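Hypothetical protein Atu1826 (Agrobacterium tumefaciens, PDB 2I3D) is of unknown function but is probably an alpha/beta hydrolase, related in sequence to the S15 family of X-Pro dipeptidyl-peptidases. Local coordinates at residues A47-P57 with G79-I90; E96-L104 with Y129-M137. All blocks are in the same frame, centred on the assembly; numbering follows the deposited sequence.

How the contacts relate
Contact 1 lies in the core of the fold, with 16 of its 19 touching residues buried; contact 2, also largely buried, sits on the helical layer beside the sheet and reaches the surface at His-99. The chemistry differs accordingly. Segments 47-57 and 79-90 are joined by backbone hydrogen bonds, a histidine-to-backbone bond and bridging waters, whereas no hydrogen bond crosses between 96-104 and 129-137, where aromatic and aliphatic groups carry the packing. Their centres are about 12 Å apart. Helix 101-117, which follows strand 81-85 in the chain, covers one face of contact 1 and begins in contact 2, and Leu-53 borders Tyr-129 through a probable backbone hydrogen bond.

Contact 1 of 2, residues A47-P57 with G79-I90; sequences APIAIILHPHP and GFTTLRFNFRSI
Pro-48 lays its ring over the face of Phe-80 at the start of two parallel strands, 49-53 and 81-85, which helix 66-77 connects in a beta-alpha-beta unit of the alpha/beta-hydrolase sheet. The CH-pi geometry is clear: Pro-48 CG stands 3.6 Å from the Phe-80 ring centroid, 15° off the normal. The strand axes diverge only slightly, and the backbone ladder is regular as far as the bond from Ile-52 N to Leu-83 O, with Ala-50 N to Thr-81 O at 2.7 Å. Ile-49 and Thr-81, then Ile-51 and Leu-83, run side by side on the face covered by helix 101-117; Ala-50 and Thr-82 point to the other face, toward helix 66-77. Farther along, Leu-53, in the conformer modelled here, packs alongside Phe-85, both extending the same way.

The backbones begin to separate at Ile-52 O, which is 3.9 Å from Phe-85 N, and a water there donates to both Ile-52 O and Phe-85 O. By His-54 and Asn-86 the CA atoms are 7.4 Å apart. A second water joins His-54 N to Phe-85 O and sits over the centre of the Phe-87 ring. His-54 CG lies between its backbone N and carbonyl carbon, which swings the imidazole across to the other chain. There the edge of Phe-87 meets its face, the planes at 55°, while Ile-90 CG1 packs at the ring's edge. Both nitrogens are used, fixing the ring's rotation: ND1 donates to Pro-55 O, and NE2 receives Phe-87 N at 3.1 Å, consistent with the proton being on ND1. That last bond is nearly straight at 172°, although the donor is tilted out of the imidazole plane.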
# COMPACT_ATOMS: atom_id res chain seq x y z
N ALA B 47 26.05 10.80 -9.97
CA ALA B 47 25.38 10.12 -8.83
C ALA B 47 24.86 8.74 -9.27
O ALA B 47 24.41 8.57 -10.41
CB ALA B 47 24.26 10.96 -8.26
N PRO B 48 24.88 7.76 -8.35
CA PRO B 48 24.38 6.45 -8.71
C PRO B 48 22.88 6.53 -8.94
O PRO B 48 22.22 7.41 -8.39
CB PRO B 48 24.68 5.61 -7.47
CG PRO B 48 24.64 6.58 -6.32
CD PRO B 48 25.30 7.82 -6.94
N ILE B 49 22.37 5.61 -9.76
CA ILE B 49 20.94 5.49 -10.06
C ILE B 49 20.29 4.39 -9.20
O ILE B 49 20.83 3.31 -9.03
CB ILE B 49 20.69 5.21 -11.55
CG1 ILE B 49 21.13 6.44 -12.37
CG2 ILE B 49 19.22 4.90 -11.83
CD1 ILE B 49 21.43 6.16 -13.84
N ALA B 50 19.09 4.67 -8.72
CA ALA B 50 18.31 3.64 -8.03
C ALA B 50 16.99 3.46 -8.77
O ALA B 50 16.32 4.46 -9.06
CB ALA B 50 18.07 4.02 -6.57
N ILE B 51 16.63 2.22 -9.10
CA ILE B 51 15.34 1.89 -9.73
C ILE B 51 14.52 1.07 -8.72
O ILE B 51 15.05 0.08 -8.17
CB ILE B 51 15.55 1.01 -11.00
CG1 ILE B 51 16.53 1.71 -11.97
CG2 ILE B 51 14.24 0.71 -11.69
CD1 ILE B 51 16.05 3.04 -12.63
N ILE B 52 13.27 1.45 -8.52
CA ILE B 52 12.41 0.81 -7.50
C ILE B 52 11.23 0.13 -8.19
O ILE B 52 10.51 0.81 -8.98
CB ILE B 52 11.86 1.85 -6.47
CG1 ILE B 52 12.92 2.92 -6.12
CG2 ILE B 52 11.29 1.12 -5.23
CD1 ILE B 52 14.16 2.39 -5.41
N LEU B 53 11.02 -1.17 -7.90
CA LEU B 53 10.07 -2.02 -8.63
C LEU B 53 8.96 -2.53 -7.72
O LEU B 53 9.23 -2.98 -6.61
CB LEU B 53 10.81 -3.20 -9.31
CG LEU B 53 11.91 -2.72 -10.27
CD1 LEU B 53 12.79 -3.89 -10.78
CD2 LEU B 53 11.29 -1.90 -11.42
N HIS B 54 7.71 -2.44 -8.18
CA HIS B 54 6.55 -2.70 -7.30
C HIS B 54 5.98 -4.14 -7.39
O HIS B 54 6.38 -4.93 -8.28
CB HIS B 54 5.47 -1.62 -7.56
CG HIS B 54 4.77 -1.74 -8.89
ND1 HIS B 54 3.86 -2.74 -9.17
CD2 HIS B 54 4.80 -0.94 -9.98
CE1 HIS B 54 3.37 -2.55 -10.39
NE2 HIS B 54 3.91 -1.46 -10.90
N PRO B 55 5.07 -4.52 -6.46
CA PRO B 55 4.43 -5.83 -6.51
C PRO B 55 3.49 -6.10 -7.67
O PRO B 55 3.11 -5.18 -8.44
CB PRO B 55 3.61 -5.90 -5.19
CG PRO B 55 4.34 -4.94 -4.27
CD PRO B 55 4.77 -3.79 -5.20
N HIS B 56 3.07 -7.36 -7.74
CA HIS B 56 2.07 -7.76 -8.74
C HIS B 56 0.73 -7.06 -8.44
O HIS B 56 0.39 -6.82 -7.27
CB HIS B 56 1.88 -9.27 -8.63
CG HIS B 56 1.15 -9.87 -9.78
ND1 HIS B 56 -0.23 -9.81 -9.90
CD2 HIS B 56 1.59 -10.62 -10.81
CE1 HIS B 56 -0.59 -10.48 -10.99
NE2 HIS B 56 0.50 -10.97 -11.56
N PRO B 57 -0.05 -6.73 -9.48
CA PRO B 57 -1.39 -6.15 -9.18
C PRO B 57 -2.33 -7.01 -8.33
O PRO B 57 -3.26 -6.46 -7.69
CB PRO B 57 -1.98 -5.86 -10.56
CG PRO B 57 -1.20 -6.73 -11.53
CD PRO B 57 0.23 -6.80 -10.93
N GLY B 79 21.21 10.60 -1.87
CA GLY B 79 21.85 11.23 -3.04
C GLY B 79 21.77 10.48 -4.35
O GLY B 79 22.46 10.85 -5.32
N PHE B 80 20.96 9.43 -4.42
CA PHE B 80 20.80 8.69 -5.67
C PHE B 80 19.86 9.44 -6.63
O PHE B 80 18.89 10.09 -6.21
CB PHE B 80 20.16 7.32 -5.42
CG PHE B 80 21.10 6.26 -4.87
CD1 PHE B 80 21.59 6.37 -3.57
CD2 PHE B 80 21.46 5.15 -5.64
CE1 PHE B 80 22.46 5.39 -3.06
CE2 PHE B 80 22.33 4.18 -5.15
CZ PHE B 80 22.81 4.29 -3.85
N THR B 81 20.13 9.34 -7.93
CA THR B 81 19.12 9.66 -8.94
C THR B 81 18.14 8.49 -8.89
O THR B 81 18.54 7.34 -9.07
CB THR B 81 19.76 9.78 -10.33
OG1 THR B 81 20.52 11.00 -10.36
CG2 THR B 81 18.70 9.76 -11.45
N THR B 82 16.86 8.78 -8.69
CA THR B 82 15.92 7.71 -8.29
C THR B 82 14.70 7.70 -9.17
O THR B 82 14.13 8.76 -9.44
CB THR B 82 15.51 7.80 -6.75
OG1 THR B 82 16.68 8.03 -5.96
CG2 THR B 82 14.84 6.52 -6.27
N LEU B 83 14.28 6.51 -9.60
CA LEU B 83 13.06 6.35 -10.41
C LEU B 83 12.24 5.21 -9.86
O LEU B 83 12.78 4.13 -9.66
CB LEU B 83 13.43 6.05 -11.87
CG LEU B 83 12.26 5.77 -12.81
CD1 LEU B 83 11.46 7.06 -13.10
CD2 LEU B 83 12.77 5.15 -14.08
N ARG B 84 10.95 5.43 -9.57
CA ARG B 84 9.99 4.34 -9.46
C ARG B 84 9.01 4.50 -10.62
O ARG B 84 8.80 5.60 -11.13
CB ARG B 84 9.24 4.34 -8.12
CG ARG B 84 8.47 5.66 -7.80
CD ARG B 84 7.93 5.61 -6.36
NE ARG B 84 6.80 6.53 -6.15
CZ ARG B 84 6.93 7.84 -5.91
NH1 ARG B 84 8.12 8.42 -5.85
NH2 ARG B 84 5.83 8.57 -5.72
N PHE B 85 8.42 3.41 -11.05
CA PHE B 85 7.45 3.50 -12.16
C PHE B 85 6.44 2.36 -12.12
O PHE B 85 6.66 1.34 -11.47
CB PHE B 85 8.20 3.48 -13.51
CG PHE B 85 8.77 2.13 -13.88
CD1 PHE B 85 8.04 1.27 -14.70
CD2 PHE B 85 10.01 1.71 -13.37
CE1 PHE B 85 8.53 -0.00 -15.02
CE2 PHE B 85 10.50 0.41 -13.68
CZ PHE B 85 9.76 -0.42 -14.51
N ASN B 86 5.33 2.55 -12.84
CA ASN B 86 4.29 1.55 -12.93
C ASN B 86 4.59 0.61 -14.07
O ASN B 86 4.86 1.06 -15.19
CB ASN B 86 2.93 2.21 -13.13
CG ASN B 86 2.31 2.66 -11.83
OD1 ASN B 86 2.62 2.12 -10.75
ND2 ASN B 86 1.39 3.63 -11.92
N PHE B 87 4.55 -0.69 -13.79
CA PHE B 87 4.68 -1.69 -14.88
C PHE B 87 3.56 -1.51 -15.90
O PHE B 87 2.50 -0.94 -15.58
CB PHE B 87 4.66 -3.13 -14.36
CG PHE B 87 5.94 -3.55 -13.67
CD1 PHE B 87 7.19 -3.47 -14.32
CD2 PHE B 87 5.88 -4.07 -12.37
CE1 PHE B 87 8.37 -3.87 -13.64
CE2 PHE B 87 7.04 -4.50 -11.69
CZ PHE B 87 8.30 -4.38 -12.31
N ARG B 88 3.78 -2.01 -17.13
CA ARG B 88 2.69 -2.06 -18.14
C ARG B 88 1.37 -2.51 -17.52
O ARG B 88 1.34 -3.48 -16.72
CB ARG B 88 3.04 -3.02 -19.29
CG ARG B 88 3.23 -4.48 -18.87
CD ARG B 88 3.81 -5.33 -20.04
NE ARG B 88 5.09 -4.81 -20.51
CZ ARG B 88 5.63 -5.12 -21.69
NH1 ARG B 88 4.99 -5.99 -22.47
NH2 ARG B 88 6.80 -4.59 -22.07
N SER B 89 0.30 -1.79 -17.90
CA SER B 89 -1.12 -2.03 -17.50
C SER B 89 -1.48 -1.36 -16.18
O SER B 89 -2.66 -1.23 -15.89
CB SER B 89 -1.48 -3.50 -17.42
OG SER B 89 -1.17 -4.05 -16.13
N ILE B 90 -0.48 -0.97 -15.37
CA ILE B 90 -0.73 -0.37 -14.05
C ILE B 90 -0.82 1.19 -14.15
O ILE B 90 0.02 1.84 -14.79
CB ILE B 90 0.43 -0.77 -13.07
CG1 ILE B 90 0.72 -2.31 -13.10
CG2 ILE B 90 0.21 -0.19 -11.65
CD1 ILE B 90 -0.43 -3.20 -12.69
O HOH W 1 22.77 10.41 -11.63
O HOH W 2 7.78 1.20 -8.78
O HOH W 3 7.80 -1.28 -11.02

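Contact 2 of 2, residues E96-L104 with Y129-M137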
# COMPACT_ATOMS: atom_id res chain seq x y z
N GLU B 96 -0.62 -4.70 -21.51
CA GLU B 96 -1.22 -5.78 -20.73
C GLU B 96 -0.16 -6.39 -19.82
O GLU B 96 0.96 -6.64 -20.27
CB GLU B 96 -1.72 -6.89 -21.67
CG GLU B 96 -2.98 -6.57 -22.46
CD GLU B 96 -3.74 -7.84 -22.85
OE1 GLU B 96 -3.09 -8.83 -23.23
OE2 GLU B 96 -4.99 -7.86 -22.78
N PHE B 97 -0.55 -6.68 -18.59
CA PHE B 97 0.40 -7.33 -17.70
C PHE B 97 0.69 -8.74 -18.23
O PHE B 97 -0.17 -9.37 -18.86
CB PHE B 97 -0.15 -7.33 -16.28
CG PHE B 97 0.92 -7.40 -15.21
CD1 PHE B 97 1.52 -6.22 -14.71
CD2 PHE B 97 1.29 -8.64 -14.69
CE1 PHE B 97 2.51 -6.30 -13.69
CE2 PHE B 97 2.24 -8.75 -13.72
CZ PHE B 97 2.85 -7.58 -13.19
N ASP B 98 1.92 -9.21 -18.07
CA ASP B 98 2.22 -10.57 -18.43
C ASP B 98 3.05 -11.24 -17.33
O ASP B 98 3.32 -10.63 -16.30
CB ASP B 98 2.85 -10.66 -19.83
CG ASP B 98 4.24 -10.06 -19.91
OD1 ASP B 98 5.07 -10.30 -19.01
OD2 ASP B 98 4.53 -9.36 -20.90
N HIS B 99 3.39 -12.50 -17.52
CA HIS B 99 3.90 -13.29 -16.41
C HIS B 99 5.20 -12.73 -15.88
O HIS B 99 5.52 -12.94 -14.71
CB HIS B 99 4.10 -14.76 -16.81
CG HIS B 99 4.77 -15.57 -15.73
ND1 HIS B 99 6.14 -15.78 -15.69
CD2 HIS B 99 4.26 -16.17 -14.63
CE1 HIS B 99 6.44 -16.49 -14.61
NE2 HIS B 99 5.32 -16.75 -13.96
N GLY B 100 5.95 -11.98 -16.69
CA GLY B 100 7.19 -11.39 -16.16
C GLY B 100 8.10 -10.85 -17.24
O GLY B 100 8.76 -9.84 -17.05
N ALA B 101 8.18 -11.53 -18.39
CA ALA B 101 9.07 -11.04 -19.46
C ALA B 101 8.84 -9.56 -19.83
O ALA B 101 9.79 -8.77 -19.99
CB ALA B 101 8.95 -11.91 -20.70
N GLY B 102 7.57 -9.18 -19.98
CA GLY B 102 7.28 -7.78 -20.32
C GLY B 102 7.72 -6.81 -19.24
O GLY B 102 8.21 -5.72 -19.51
N GLU B 103 7.53 -7.20 -17.98
CA GLU B 103 7.84 -6.29 -16.89
C GLU B 103 9.34 -6.14 -16.75
O GLU B 103 9.83 -5.04 -16.45
CB GLU B 103 7.16 -6.77 -15.60
CG GLU B 103 5.61 -6.51 -15.66
CD GLU B 103 4.86 -7.63 -16.37
OE1 GLU B 103 5.28 -8.79 -16.23
OE2 GLU B 103 3.83 -7.35 -17.02
N LEU B 104 10.09 -7.22 -17.05
CA LEU B 104 11.53 -7.10 -17.10
C LEU B 104 11.95 -6.13 -18.23
O LEU B 104 12.81 -5.29 -18.01
CB LEU B 104 12.21 -8.47 -17.32
CG LEU B 104 13.74 -8.42 -17.45
CD1 LEU B 104 14.44 -7.80 -16.25
CD2 LEU B 104 14.27 -9.85 -17.68
N TYR B 129 10.02 -5.09 -4.47
CA TYR B 129 9.18 -5.66 -3.42
C TYR B 129 8.26 -6.71 -4.03
O TYR B 129 7.54 -6.44 -5.00
CB TYR B 129 8.41 -4.48 -2.77
CG TYR B 129 7.33 -4.89 -1.81
CD1 TYR B 129 7.44 -6.06 -1.05
CD2 TYR B 129 6.19 -4.10 -1.66
CE1 TYR B 129 6.36 -6.46 -0.15
CE2 TYR B 129 5.14 -4.47 -0.81
CZ TYR B 129 5.24 -5.63 -0.08
OH TYR B 129 4.18 -5.89 0.76
N SER B 130 8.32 -7.93 -3.50
CA SER B 130 7.50 -9.02 -3.92
C SER B 130 7.81 -9.39 -5.39
O SER B 130 8.97 -9.66 -5.72
CB SER B 130 6.02 -8.71 -3.66
OG SER B 130 5.21 -9.89 -3.69
N PHE B 131 6.80 -9.40 -6.28
CA PHE B 131 7.07 -9.63 -7.72
C PHE B 131 8.19 -8.68 -8.22
O PHE B 131 9.05 -9.07 -9.02
CB PHE B 131 5.77 -9.43 -8.48
CG PHE B 131 5.91 -9.42 -10.00
CD1 PHE B 131 5.75 -10.58 -10.73
CD2 PHE B 131 6.04 -8.21 -10.68
CE1 PHE B 131 5.80 -10.53 -12.12
CE2 PHE B 131 6.08 -8.15 -12.07
CZ PHE B 131 5.98 -9.31 -12.78
N GLY B 132 8.19 -7.42 -7.75
CA GLY B 132 9.23 -6.47 -8.09
C GLY B 132 10.64 -6.95 -7.74
O GLY B 132 11.58 -6.59 -8.44
N ALA B 133 10.79 -7.76 -6.67
CA ALA B 133 12.13 -8.25 -6.29
C ALA B 133 12.56 -9.29 -7.33
O ALA B 133 13.77 -9.44 -7.62
CB ALA B 133 12.09 -8.89 -4.91
N TRP B 134 11.61 -10.08 -7.83
CA TRP B 134 11.97 -11.07 -8.88
C TRP B 134 12.40 -10.37 -10.17
O TRP B 134 13.46 -10.71 -10.79
CB TRP B 134 10.77 -12.01 -9.09
CG TRP B 134 10.96 -13.08 -10.13
CD1 TRP B 134 11.90 -14.09 -10.13
CD2 TRP B 134 10.15 -13.26 -11.30
NE1 TRP B 134 11.74 -14.87 -11.28
CE2 TRP B 134 10.66 -14.40 -11.99
CE3 TRP B 134 9.07 -12.54 -11.86
CZ2 TRP B 134 10.09 -14.85 -13.19
CZ3 TRP B 134 8.51 -12.99 -13.02
CH2 TRP B 134 9.00 -14.13 -13.68
N ILE B 135 11.57 -9.41 -10.64
CA ILE B 135 12.03 -8.59 -11.78
C ILE B 135 13.38 -7.89 -11.49
O ILE B 135 14.30 -7.88 -12.33
CB ILE B 135 10.97 -7.57 -12.20
CG1 ILE B 135 9.60 -8.26 -12.47
CG2 ILE B 135 11.49 -6.71 -13.41
CD1 ILE B 135 9.63 -9.18 -13.72
N GLY B 136 13.54 -7.35 -10.27
CA GLY B 136 14.77 -6.66 -9.93
C GLY B 136 16.00 -7.54 -10.02
O GLY B 136 17.06 -7.12 -10.53
N MSE B 137 15.88 -8.77 -9.53
CA MSE B 137 17.04 -9.66 -9.55
C MSE B 137 17.35 -10.12 -10.99
O MSE B 137 18.51 -10.39 -11.32
CB MSE B 137 16.93 -10.80 -8.53
CG MSE B 137 16.86 -10.25 -7.08
SE MSE B 137 17.14 -11.55 -5.69
CE MSE B 137 19.10 -11.57 -5.72
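Phe-131 reaches from the first turn of helix 131-142 into the bend that leads to helix 101-117, where its ring meets that of Phe-97. The two side chains come from opposite directions and bring Phe-97 CZ to 3.5 Å from Phe-131 CE2; with planes at 45°, the pair is oblique. The rim of Phe-131 also receives His-99 O in its plane and Glu-103 OE1 near it, so two oxygens lie along adjacent atoms of the ring edge, CE1 and CZ. Its reach follows from chi1 of 171°, which sets CG anti to the backbone N.

One turn on, Trp-134 presents the rim of its six-membered ring to the same bend: CZ3 is 3.4 Å from His-99 O. The His-99 and Trp-134 side chains cross at about a right angle, His-99 CE1 3.6 Å from Trp-134 CH2, with the rings oblique. Close approach is possible because Gly-100, the N-cap residue, has no side chain; its CA stands 3.8 Å from Trp-134 CZ3. Ile-135 fills the next position, CD1 against Gly-100 O and CG2 3.7 Å from Leu-104 CA.

The bend is held by polar bonds of its own. Asp-98 OD1 accepts from Gly-100 N, an Asx turn, and from Gly-102 N, using both lone pairs. Glu-103, bent at chi2, turns back so that OE2 lies over the centre of the Phe-97 ring and takes a nearly straight bond (173°) from Asp-98 N. Ser-130, which precedes helix 131-142 with a positive phi, bonds His-212; this strained strand-to-helix turn is consistent with the nucleophile elbow of an alpha/beta hydrolase.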